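Local coordinates for D-hydantoinase (Ralstonia pickettii, PDB 1NFG), which probably catalyses the stereospecific, zinc-dependent hydrolysis of the cyclic amide bond of D-hydantoin derivatives, using two zinc ions in each subunit, at residues Asp55-Val60 against Val89-Gln94; Thr75-Ala80 against Lys114-Tyr119. All coordinates share one frame; numbering follows the deposited sequence.

Contact 1 of 2, residues Asp55-Val60 against Val89-Gln94; sequences DVHTHV and VDFCQQ. With ZN (zinc ion), chain E.
Phe91 brings the edge of its ring, at CE2, over one face of the His57 imidazole, an edge-to-face pair with centroids 5.0 Å apart and planes at 74°. The contact falls near the rim of the histidine, above CD2. His59 lies against the same phenylalanine at a lower tilt, its ring plane turned 31° from that of Phe91. Both histidines bind one zinc ion through NE2, at 2.4 Å for His57 NE2 and 2.3 Å for His59 NE2. This is the His-X-His metal motif at the C-terminal end of a barrel strand in the metallo-dependent hydrolases; Asp313 and the carboxylated Lys148 complete the site. Glu260 holds ND1 of His57, while ND1 of His59 donates to a water that also bonds Phe91 O, so each ring is held at both nitrogens, by zinc at NE2 and by a hydrogen bond at ND1, which fixes its rotation.

Turned the other way from this aromatic cluster, the Asp90 carboxylate reaches across to Thr58 and the loop that follows it. Its CG is anti to the backbone N (chi1 -156°), and OD1 takes two donors: Thr58 OG1 on the anti lone pair and, on the syn one, Val60 N, 2.7 Å from Asp90 OD1. Trp107 bonds the other oxygen. Backbone bonds from Val89 N to Asp55 O and from Phe91 N to Thr58 O join the two parallel strands, and Val56 and Val89 lie side by side, CG1 of Val56 4.0 Å from CG2 of Val89.

Strand 118-124 pairs with strand 85-93 and sends His122 against Phe91. Helix 100-111 covers Cys92, and helix 73-82 packs on Val60 and Asp90.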
# COMPACT_ATOMS: atom_id res chain seq x y z
N ASP A 55 -13.80 7.35 29.78
CA ASP A 55 -12.39 7.46 29.43
C ASP A 55 -11.60 6.20 29.79
O ASP A 55 -11.21 6.01 30.94
CB ASP A 55 -11.78 8.67 30.14
CG ASP A 55 -10.45 9.05 29.58
OD1 ASP A 55 -9.79 8.18 28.97
OD2 ASP A 55 -10.05 10.22 29.77
N VAL A 56 -11.35 5.34 28.81
CA VAL A 56 -10.64 4.09 29.05
C VAL A 56 -9.12 4.20 29.06
O VAL A 56 -8.43 3.18 28.97
CB VAL A 56 -11.06 3.01 28.03
CG1 VAL A 56 -12.58 2.84 28.06
CG2 VAL A 56 -10.58 3.37 26.63
N HIS A 57 -8.58 5.40 29.19
CA HIS A 57 -7.13 5.55 29.21
C HIS A 57 -6.68 6.65 30.16
O HIS A 57 -6.40 7.77 29.73
CB HIS A 57 -6.60 5.83 27.80
CG HIS A 57 -5.10 5.72 27.68
ND1 HIS A 57 -4.48 5.38 26.50
CD2 HIS A 57 -4.11 5.90 28.58
CE1 HIS A 57 -3.17 5.35 26.68
NE2 HIS A 57 -2.92 5.67 27.94
N THR A 58 -6.62 6.33 31.45
CA THR A 58 -6.20 7.29 32.46
C THR A 58 -5.12 6.76 33.39
O THR A 58 -4.98 5.55 33.59
CB THR A 58 -7.37 7.75 33.36
OG1 THR A 58 -7.97 6.60 34.00
CG2 THR A 58 -8.42 8.47 32.56
N HIS A 59 -4.35 7.69 33.95
CA HIS A 59 -3.29 7.40 34.90
C HIS A 59 -3.55 8.41 36.01
O HIS A 59 -2.74 9.29 36.30
CB HIS A 59 -1.92 7.62 34.27
CG HIS A 59 -1.67 6.76 33.07
ND1 HIS A 59 -1.68 5.38 33.14
CD2 HIS A 59 -1.40 7.07 31.78
CE1 HIS A 59 -1.43 4.88 31.94
NE2 HIS A 59 -1.26 5.89 31.10
N VAL A 60 -4.74 8.27 36.59
CA VAL A 60 -5.24 9.13 37.65
C VAL A 60 -4.28 9.39 38.82
O VAL A 60 -4.13 10.53 39.26
CB VAL A 60 -6.57 8.55 38.16
CG1 VAL A 60 -7.03 9.29 39.37
CG2 VAL A 60 -7.62 8.65 37.07
N VAL A 89 -11.36 4.00 33.25
CA VAL A 89 -10.69 2.71 33.40
C VAL A 89 -9.23 3.09 33.53
O VAL A 89 -8.57 3.42 32.55
CB VAL A 89 -10.93 1.79 32.19
CG1 VAL A 89 -10.44 0.39 32.51
CG2 VAL A 89 -12.41 1.75 31.86
N ASP A 90 -8.75 3.10 34.77
CA ASP A 90 -7.38 3.48 35.08
C ASP A 90 -6.45 2.30 34.88
O ASP A 90 -6.86 1.13 34.91
CB ASP A 90 -7.30 3.95 36.53
CG ASP A 90 -6.12 4.88 36.78
OD1 ASP A 90 -6.12 6.01 36.25
OD2 ASP A 90 -5.20 4.48 37.51
N PHE A 91 -5.18 2.61 34.64
CA PHE A 91 -4.17 1.59 34.45
C PHE A 91 -3.53 1.22 35.78
O PHE A 91 -2.71 1.97 36.32
CB PHE A 91 -3.09 2.08 33.46
CG PHE A 91 -3.49 1.94 32.02
CD1 PHE A 91 -3.48 0.69 31.41
CD2 PHE A 91 -3.90 3.04 31.28
CE1 PHE A 91 -3.89 0.53 30.09
CE2 PHE A 91 -4.31 2.90 29.96
CZ PHE A 91 -4.30 1.64 29.36
N CYS A 92 -3.94 0.07 36.31
CA CYS A 92 -3.40 -0.43 37.56
C CYS A 92 -1.99 -0.92 37.24
O CYS A 92 -1.82 -1.86 36.46
CB CYS A 92 -4.27 -1.59 38.07
SG CYS A 92 -3.62 -2.45 39.53
N GLN A 93 -1.00 -0.27 37.83
CA GLN A 93 0.39 -0.62 37.56
C GLN A 93 1.10 -1.54 38.54
O GLN A 93 1.18 -1.26 39.74
CB GLN A 93 1.21 0.67 37.41
CG GLN A 93 2.60 0.43 36.84
CD GLN A 93 3.34 1.72 36.59
OE1 GLN A 93 3.71 2.43 37.52
NE2 GLN A 93 3.56 2.03 35.32
N GLN A 94 1.62 -2.65 38.03
CA GLN A 94 2.35 -3.61 38.86
C GLN A 94 3.68 -3.00 39.27
O GLN A 94 4.22 -2.14 38.58
CB GLN A 94 2.61 -4.90 38.08
CG GLN A 94 3.72 -5.78 38.64
CD GLN A 94 4.13 -6.89 37.69
OE1 GLN A 94 4.32 -6.65 36.50
NE2 GLN A 94 4.27 -8.10 38.21
ZN ZN E . -0.73 5.86 28.83
O HOH W 1 -1.72 4.36 35.96

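Contact 2 of 2, residues Thr75-Ala80 against Lys114-Tyr119; sequences TATVAA and KSAIDY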
# COMPACT_ATOMS: atom_id res chain seq x y z
N THR A 75 -8.83 13.79 43.21
CA THR A 75 -8.76 15.04 42.46
C THR A 75 -9.06 14.86 40.97
O THR A 75 -9.64 15.73 40.34
CB THR A 75 -7.38 15.71 42.57
OG1 THR A 75 -6.36 14.76 42.21
CG2 THR A 75 -7.14 16.21 43.98
N ALA A 76 -8.65 13.72 40.42
CA ALA A 76 -8.87 13.46 39.00
C ALA A 76 -10.33 13.16 38.69
O ALA A 76 -10.92 13.78 37.80
CB ALA A 76 -7.98 12.32 38.52
N THR A 77 -10.91 12.20 39.41
CA THR A 77 -12.31 11.82 39.19
C THR A 77 -13.25 13.01 39.34
O THR A 77 -14.29 13.06 38.69
CB THR A 77 -12.77 10.70 40.15
OG1 THR A 77 -12.44 11.07 41.49
CG2 THR A 77 -12.10 9.38 39.79
N VAL A 78 -12.90 13.96 40.20
CA VAL A 78 -13.76 15.12 40.36
C VAL A 78 -13.69 15.94 39.07
O VAL A 78 -14.71 16.41 38.58
CB VAL A 78 -13.33 16.00 41.57
CG1 VAL A 78 -14.03 17.36 41.53
CG2 VAL A 78 -13.68 15.28 42.87
N ALA A 79 -12.48 16.10 38.54
CA ALA A 79 -12.29 16.85 37.30
C ALA A 79 -13.01 16.12 36.17
O ALA A 79 -13.66 16.73 35.33
CB ALA A 79 -10.80 16.97 36.99
N ALA A 80 -12.91 14.79 36.18
CA ALA A 80 -13.56 13.99 35.16
C ALA A 80 -15.06 14.29 35.14
O ALA A 80 -15.64 14.53 34.08
CB ALA A 80 -13.33 12.51 35.44
N LYS A 114 -12.93 6.95 47.40
CA LYS A 114 -12.32 8.23 47.03
C LYS A 114 -12.62 8.72 45.62
O LYS A 114 -12.33 9.87 45.29
CB LYS A 114 -10.81 8.15 47.23
CG LYS A 114 -10.40 7.52 48.55
CD LYS A 114 -8.89 7.48 48.70
CE LYS A 114 -8.46 6.58 49.84
NZ LYS A 114 -6.99 6.65 50.04
N SER A 115 -13.21 7.85 44.80
CA SER A 115 -13.56 8.19 43.41
C SER A 115 -14.90 8.89 43.28
O SER A 115 -15.93 8.35 43.71
CB SER A 115 -13.63 6.93 42.55
OG SER A 115 -12.37 6.30 42.47
N ALA A 116 -14.90 10.07 42.67
CA ALA A 116 -16.13 10.82 42.48
C ALA A 116 -17.03 10.09 41.47
O ALA A 116 -18.25 10.23 41.52
CB ALA A 116 -15.83 12.22 41.98
N ILE A 117 -16.41 9.32 40.57
CA ILE A 117 -17.14 8.58 39.54
C ILE A 117 -16.73 7.11 39.52
O ILE A 117 -15.75 6.73 40.17
CB ILE A 117 -16.87 9.17 38.13
CG1 ILE A 117 -15.40 8.92 37.76
CG2 ILE A 117 -17.18 10.67 38.12
CD1 ILE A 117 -14.96 9.48 36.41
N ASP A 118 -17.47 6.30 38.78
CA ASP A 118 -17.20 4.87 38.67
C ASP A 118 -15.89 4.60 37.94
O ASP A 118 -15.42 5.43 37.15
CB ASP A 118 -18.38 4.17 37.98
CG ASP A 118 -19.60 4.06 38.91
OD1 ASP A 118 -19.63 4.76 39.93
OD2 ASP A 118 -20.53 3.27 38.61
N TYR A 119 -15.29 3.44 38.21
CA TYR A 119 -14.01 3.10 37.61
C TYR A 119 -13.75 1.60 37.50
O TYR A 119 -14.27 0.80 38.28
CB TYR A 119 -12.89 3.73 38.45
CG TYR A 119 -12.90 3.26 39.89
CD1 TYR A 119 -12.34 2.03 40.25
CD2 TYR A 119 -13.57 3.99 40.87
CE1 TYR A 119 -12.45 1.54 41.55
CE2 TYR A 119 -13.68 3.51 42.18
CZ TYR A 119 -13.12 2.28 42.51
OH TYR A 119 -13.26 1.80 43.79
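Thr77 OG1 accepts a nearly straight hydrogen bond from Ala116 N, 2.9 Å from OG1 with 172° at the hydrogen; its one proton is turned back into its own helix, where the carbonyl oxygens of Phe73 and Ala74 both lie in hydrogen-bonding range and can share it. Here an outer helix of the TIM barrel, 73-82, meets the loop that leads into strand 118-124. The hydroxyl sits between the backbone N and the carbonyl carbon (chi1 51°), which places it within reach of both the helix carbonyls and the incoming N-H. The methyl, CG2, touches Ser115 CB and Ile117 CG1, which lie in directions about a right angle apart, so the threonine meets the loop with both branches.

On one flank of Thr77, Val78 CG2 touches Ala116 CB at 3.8 Å, and Tyr440 packs against both residues. Ile117 crosses the threonine obliquely: its CG1 lies 3.9 Å from Thr77 CG2, and its CG2 sits 3.8 Å from Thr77 O. Ile88 of strand 85-93 adjoins Ile117 and Ala80, continuing this apolar layer toward the barrel. The isoleucine chain is extended (chi2 -178°), and its tip CD1 meets Ala80 CB at 3.6 Å.

From the N terminus the chain enters contact 1 on strand 48-58, loops out past the zinc-binding histidines and runs down helix 73-82, which supplies the first half of contact 2. Strand 85-93 then returns beside strand 48-58 and closes contact 1 with 28 residues between its segments. Helix 100-111 follows, and segment 114-119 closes contact 2 after 33 residues. The segments alternate, so the two closures cross rather than nest. Contact 1 joins strands 48-58 and 85-93; contact 2 sets helix 73-82 on the loop entering strand 118-124, the next strand over. The contacts themselves touch, about 12 Å between centres, where Val60 of contact 1 packs on Ala76 of contact 2.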